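Local coordinates for YkuI protein (Bacillus subtilis, PDB 2BAS) that probably hydrolyses the bacterial second messenger cyclic di-GMP through its EAL domain, as phosphodiesterases of this family do, at residues Glu49-Arg61 with Phe100-Asn112. Residues are numbered along the deposited sequence; the frame is centred on the assembly and turned at random.
Sequences EEQKVVGYEVLGR and FLEADSDLLIFMN
Phe100, on the last turn of helix 82-100, brings the rim of its ring to strand 53-61: CE1 lies 3.8 Å from CG2 of Val58, which meets the ring in its plane, and CZ faces CB of Tyr56. Ile109 CG1, from the same segment, sits 3.6 Å above the centre of one face of the Phe100 ring, so the flat ring is used on its face by its own segment and at its edge by Val58. After the turn, Asp106 directs its carboxylate to Arg267, a salt bridge at the edge of the contact. Leu107 then spreads its two methyls against strand 53-61, CD1 at the edge of the Tyr56 ring, near CE1, and CD2 against CG2 of Val53. An alanine here would probably leave that ring edge and the valine methyl without their apolar partner. Tyr56 also stacks on Phe264, while its hydroxyl bonds to the backbone N of Leu265. From Leu108 the chains pair as parallel strands: Leu108 N donates to Val54 O, in the carbonyl plane on a lone pair, and Leu108 O accepts from Tyr56 N. Gly55 is bridged with Leu108, their CA atoms 4.0 Å apart, and glycine suits so close an approach of the backbones. CG2 of Ile109 packs on CG2 of Val58. Phe110 N bonds to Tyr56 O from 39° above the carbonyl plane, and Val58 N approaches Phe110 O nearly in line with its C=O bond (169°). On the Gly55 and Leu108 face, Glu57 crosses Phe110 at about a right angle; with CG anti to the backbone N (chi1 -167°), its extended chain carries OE1 to NE2 of Gln253. Backbone bonds thus fix the parallel register of these neighbouring strands in the EAL barrel, while the Tyr56 and Ile109 face is packed mainly with apolar groups and the other combines an aromatic ring with a buried carboxylate that depends on a polar partner beyond the pair.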
loop_
_atom_site.group_PDB
_atom_site.type_symbol
_atom_site.label_atom_id
_atom_site.label_comp_id
_atom_site.label_asym_id
_atom_site.label_seq_id
_atom_site.Cartn_x
_atom_site.Cartn_y
_atom_site.Cartn_z
ATOM N N GLU A 49 -8.892 -22.022 -0.040
ATOM C CA GLU A 49 -10.210 -22.373 -0.593
ATOM C C GLU A 49 -10.656 -23.757 -0.129
ATOM O O GLU A 49 -11.662 -23.887 0.574
ATOM C CB GLU A 49 -10.228 -22.291 -2.121
ATOM C CG GLU A 49 -9.475 -21.127 -2.719
ATOM C CD GLU A 49 -8.208 -21.574 -3.406
ATOM O OE1 GLU A 49 -8.318 -22.429 -4.315
ATOM O OE2 GLU A 49 -7.116 -21.076 -3.050
ATOM N N GLU A 50 -9.923 -24.784 -0.561
ATOM C CA GLU A 50 -9.995 -26.107 0.052
ATOM C C GLU A 50 -9.002 -25.939 1.185
ATOM O O GLU A 50 -8.226 -24.982 1.170
ATOM C CB GLU A 50 -9.488 -27.200 -0.895
ATOM C CG GLU A 50 -10.285 -27.397 -2.190
ATOM C CD GLU A 50 -9.809 -26.527 -3.348
ATOM O OE1 GLU A 50 -8.735 -25.896 -3.233
ATOM O OE2 GLU A 50 -10.507 -26.484 -4.383
ATOM N N GLN A 51 -8.996 -26.823 2.171
ATOM C CA GLN A 51 -7.974 -26.682 3.199
ATOM C C GLN A 51 -6.951 -27.787 2.983
ATOM O O GLN A 51 -6.754 -28.631 3.860
ATOM C CB GLN A 51 -8.543 -26.718 4.627
ATOM C CG GLN A 51 -10.040 -26.508 4.789
ATOM C CD GLN A 51 -10.572 -25.241 4.151
ATOM O OE1 GLN A 51 -10.026 -24.152 4.331
ATOM N NE2 GLN A 51 -11.661 -25.382 3.407
ATOM N N LYS A 52 -6.309 -27.776 1.810
ATOM C CA LYS A 52 -5.404 -28.863 1.410
ATOM C C LYS A 52 -4.016 -28.444 0.927
ATOM O O LYS A 52 -3.762 -27.263 0.664
ATOM C CB LYS A 52 -6.057 -29.741 0.339
ATOM C CG LYS A 52 -6.115 -29.131 -1.061
ATOM C CD LYS A 52 -6.250 -30.243 -2.102
ATOM C CE LYS A 52 -6.785 -29.731 -3.432
ATOM N NZ LYS A 52 -7.103 -30.871 -4.338
ATOM N N VAL A 53 -3.130 -29.434 0.804
ATOM C CA VAL A 53 -1.766 -29.192 0.363
ATOM C C VAL A 53 -1.746 -28.911 -1.150
ATOM O O VAL A 53 -2.322 -29.653 -1.938
ATOM C CB VAL A 53 -0.772 -30.325 0.805
ATOM C CG1 VAL A 53 -1.283 -31.045 2.066
ATOM C CG2 VAL A 53 -0.507 -31.327 -0.303
ATOM N N VAL A 54 -1.107 -27.810 -1.534
ATOM C CA VAL A 54 -1.033 -27.384 -2.935
ATOM C C VAL A 54 0.381 -27.571 -3.485
ATOM O O VAL A 54 0.598 -27.539 -4.701
ATOM C CB VAL A 54 -1.468 -25.909 -3.096
ATOM C CG1 VAL A 54 -2.956 -25.779 -2.872
ATOM C CG2 VAL A 54 -0.708 -25.007 -2.136
ATOM N N GLY A 55 1.331 -27.768 -2.570
ATOM C CA GLY A 55 2.723 -28.009 -2.914
ATOM C C GLY A 55 3.594 -28.185 -1.684
ATOM O O GLY A 55 3.092 -28.299 -0.563
ATOM N N TYR A 56 4.903 -28.218 -1.906
ATOM C CA TYR A 56 5.875 -28.381 -0.836
ATOM C C TYR A 56 7.098 -27.534 -1.139
ATOM O O TYR A 56 7.599 -27.551 -2.263
ATOM C CB TYR A 56 6.341 -29.837 -0.748
ATOM C CG TYR A 56 5.291 -30.863 -0.388
ATOM C CD1 TYR A 56 4.505 -31.469 -1.376
ATOM C CD2 TYR A 56 5.106 -31.257 0.937
ATOM C CE1 TYR A 56 3.546 -32.428 -1.049
ATOM C CE2 TYR A 56 4.150 -32.219 1.277
ATOM C CZ TYR A 56 3.377 -32.802 0.278
ATOM O OH TYR A 56 2.441 -33.755 0.610
ATOM N N GLU A 57 7.588 -26.799 -0.149
ATOM C CA GLU A 57 8.866 -26.127 -0.302
ATOM C C GLU A 57 9.915 -27.225 -0.191
ATOM O O GLU A 57 9.772 -28.143 0.627
ATOM C CB GLU A 57 9.084 -25.057 0.768
ATOM C CG GLU A 57 10.254 -24.131 0.461
ATOM C CD GLU A 57 10.573 -23.140 1.583
ATOM O OE1 GLU A 57 10.195 -23.382 2.750
ATOM O OE2 GLU A 57 11.221 -22.108 1.297
ATOM N N VAL A 58 10.939 -27.144 -1.041
ATOM C CA VAL A 58 12.037 -28.103 -1.052
ATOM C C VAL A 58 13.162 -27.597 -0.141
ATOM O O VAL A 58 13.743 -26.544 -0.397
ATOM C CB VAL A 58 12.554 -28.361 -2.497
ATOM C CG1 VAL A 58 13.862 -29.159 -2.487
ATOM C CG2 VAL A 58 11.506 -29.099 -3.309
ATOM N N LEU A 59 13.460 -28.355 0.914
ATOM C CA LEU A 59 14.444 -27.947 1.926
ATOM C C LEU A 59 15.701 -28.822 1.910
ATOM O O LEU A 59 15.616 -30.018 1.668
ATOM C CB LEU A 59 13.790 -27.942 3.317
ATOM C CG LEU A 59 12.507 -27.094 3.488
ATOM C CD1 LEU A 59 11.853 -27.298 4.844
ATOM C CD2 LEU A 59 12.763 -25.608 3.269
ATOM N N GLY A 60 16.863 -28.223 2.164
ATOM C CA GLY A 60 18.141 -28.949 2.133
ATOM C C GLY A 60 18.586 -29.538 3.462
ATOM O O GLY A 60 18.613 -28.839 4.470
ATOM N N ARG A 61 18.942 -30.823 3.468
ATOM C CA ARG A 61 19.380 -31.487 4.703
ATOM C C ARG A 61 20.562 -32.415 4.482
ATOM O O ARG A 61 20.867 -32.802 3.351
ATOM C CB ARG A 61 18.238 -32.302 5.353
ATOM C CG ARG A 61 17.033 -31.521 5.862
ATOM C CD ARG A 61 17.354 -30.672 7.085
ATOM N NE ARG A 61 16.155 -30.069 7.683
ATOM C CZ ARG A 61 15.622 -28.897 7.319
ATOM N NH1 ARG A 61 14.536 -28.432 7.933
ATOM N NH2 ARG A 61 16.164 -28.184 6.342
ATOM N N PHE A 100 9.052 -35.919 -6.671
ATOM C CA PHE A 100 7.851 -35.332 -7.280
ATOM C C PHE A 100 7.318 -36.138 -8.472
ATOM O O PHE A 100 6.102 -36.289 -8.621
ATOM C CB PHE A 100 8.087 -33.873 -7.697
ATOM C CG PHE A 100 7.941 -32.879 -6.570
ATOM C CD1 PHE A 100 9.059 -32.321 -5.963
ATOM C CD2 PHE A 100 6.682 -32.494 -6.122
ATOM C CE1 PHE A 100 8.926 -31.393 -4.918
ATOM C CE2 PHE A 100 6.540 -31.566 -5.083
ATOM C CZ PHE A 100 7.663 -31.019 -4.482
ATOM N N LEU A 101 8.221 -36.665 -9.305
ATOM C CA LEU A 101 7.838 -37.486 -10.462
ATOM C C LEU A 101 6.970 -38.698 -10.087
ATOM O O LEU A 101 6.354 -39.316 -10.956
ATOM C CB LEU A 101 9.073 -37.967 -11.240
ATOM C CG LEU A 101 9.791 -37.127 -12.304
ATOM C CD1 LEU A 101 10.966 -37.927 -12.855
ATOM C CD2 LEU A 101 8.870 -36.712 -13.440
ATOM N N GLU A 102 6.934 -39.028 -8.795
ATOM C CA GLU A 102 6.141 -40.148 -8.288
ATOM C C GLU A 102 4.800 -39.699 -7.710
ATOM O O GLU A 102 3.816 -40.431 -7.774
ATOM C CB GLU A 102 6.921 -40.939 -7.229
ATOM C CG GLU A 102 8.304 -41.437 -7.668
ATOM C CD GLU A 102 8.274 -42.341 -8.897
ATOM O OE1 GLU A 102 7.473 -43.305 -8.934
ATOM O OE2 GLU A 102 9.076 -42.091 -9.821
ATOM N N ALA A 103 4.764 -38.494 -7.154
ATOM C CA ALA A 103 3.550 -37.975 -6.520
ATOM C C ALA A 103 2.538 -37.373 -7.502
ATOM O O ALA A 103 2.659 -37.531 -8.715
ATOM C CB ALA A 103 3.917 -36.967 -5.450
ATOM N N ASP A 104 1.552 -36.671 -6.952
ATOM C CA ASP A 104 0.464 -36.064 -7.720
ATOM C C ASP A 104 0.965 -35.024 -8.724
ATOM O O ASP A 104 1.816 -34.193 -8.402
ATOM C CB ASP A 104 -0.556 -35.436 -6.767
ATOM C CG ASP A 104 -0.996 -36.391 -5.658
ATOM O OD1 ASP A 104 -2.151 -36.266 -5.198
ATOM O OD2 ASP A 104 -0.202 -37.265 -5.244
ATOM N N SER A 105 0.406 -35.077 -9.932
ATOM C CA SER A 105 0.825 -34.254 -11.076
ATOM C C SER A 105 0.477 -32.746 -10.998
ATOM O O SER A 105 0.778 -31.981 -11.924
ATOM C CB SER A 105 0.248 -34.874 -12.358
ATOM O OG SER A 105 0.810 -34.317 -13.531
ATOM N N ASP A 106 -0.132 -32.314 -9.896
ATOM C CA ASP A 106 -0.611 -30.932 -9.774
ATOM C C ASP A 106 0.012 -30.169 -8.600
ATOM O O ASP A 106 -0.294 -28.988 -8.378
ATOM C CB ASP A 106 -2.133 -30.921 -9.636
ATOM C CG ASP A 106 -2.603 -31.498 -8.308
ATOM O OD1 ASP A 106 -3.333 -30.795 -7.576
ATOM O OD2 ASP A 106 -2.229 -32.648 -7.981
ATOM N N LEU A 107 0.871 -30.859 -7.851
ATOM C CA LEU A 107 1.567 -30.278 -6.712
ATOM C C LEU A 107 2.512 -29.167 -7.162
ATOM O O LEU A 107 3.207 -29.293 -8.168
ATOM C CB LEU A 107 2.341 -31.357 -5.937
ATOM C CG LEU A 107 1.585 -32.347 -5.032
ATOM C CD1 LEU A 107 2.553 -33.279 -4.346
ATOM C CD2 LEU A 107 0.734 -31.653 -3.980
ATOM N N LEU A 108 2.509 -28.068 -6.427
ATOM C CA LEU A 108 3.415 -26.970 -6.723
ATOM C C LEU A 108 4.780 -27.313 -6.146
ATOM O O LEU A 108 4.858 -27.987 -5.119
ATOM C CB LEU A 108 2.879 -25.651 -6.143
ATOM C CG LEU A 108 1.575 -25.130 -6.775
ATOM C CD1 LEU A 108 0.906 -24.041 -5.922
ATOM C CD2 LEU A 108 1.774 -24.629 -8.201
ATOM N N ILE A 109 5.845 -26.870 -6.813
ATOM C CA ILE A 109 7.211 -27.091 -6.331
ATOM C C ILE A 109 7.871 -25.748 -5.983
ATOM O O ILE A 109 8.269 -24.987 -6.879
ATOM C CB ILE A 109 8.082 -27.884 -7.370
ATOM C CG1 ILE A 109 7.394 -29.184 -7.799
ATOM C CG2 ILE A 109 9.457 -28.189 -6.801
ATOM C CD1 ILE A 109 8.003 -29.847 -9.035
ATOM N N PHE A 110 7.968 -25.457 -4.685
ATOM C CA PHE A 110 8.603 -24.220 -4.200
ATOM C C PHE A 110 10.099 -24.422 -3.929
ATOM O O PHE A 110 10.493 -25.172 -3.024
ATOM C CB PHE A 110 7.925 -23.720 -2.924
ATOM C CG PHE A 110 6.543 -23.161 -3.125
ATOM C CD1 PHE A 110 5.444 -24.008 -3.293
ATOM C CD2 PHE A 110 6.329 -21.782 -3.102
ATOM C CE1 PHE A 110 4.150 -23.486 -3.461
ATOM C CE2 PHE A 110 5.046 -21.258 -3.282
ATOM C CZ PHE A 110 3.949 -22.116 -3.455
HETATM N N MSE A 111 10.925 -23.743 -4.717
HETATM C CA MSE A 111 12.372 -23.808 -4.576
HETATM C C MSE A 111 12.962 -22.424 -4.335
HETATM O O MSE A 111 12.863 -21.540 -5.188
HETATM C CB MSE A 111 12.995 -24.389 -5.838
HETATM C CG MSE A 111 12.631 -25.821 -6.154
HETATM SE SE MSE A 111 13.123 -26.255 -8.007
HETATM C CE MSE A 111 12.121 -24.797 -8.953
ATOM N N ASN A 112 13.582 -22.250 -3.175
ATOM C CA ASN A 112 14.212 -20.984 -2.784
ATOM C C ASN A 112 15.624 -20.909 -3.332
ATOM O O ASN A 112 16.527 -21.587 -2.843
ATOM C CB ASN A 112 14.247 -20.865 -1.261
ATOM C CG ASN A 112 14.671 -19.491 -0.781
ATOM O OD1 ASN A 112 14.861 -18.558 -1.569
ATOM N ND2 ASN A 112 14.814 -19.356 0.535
#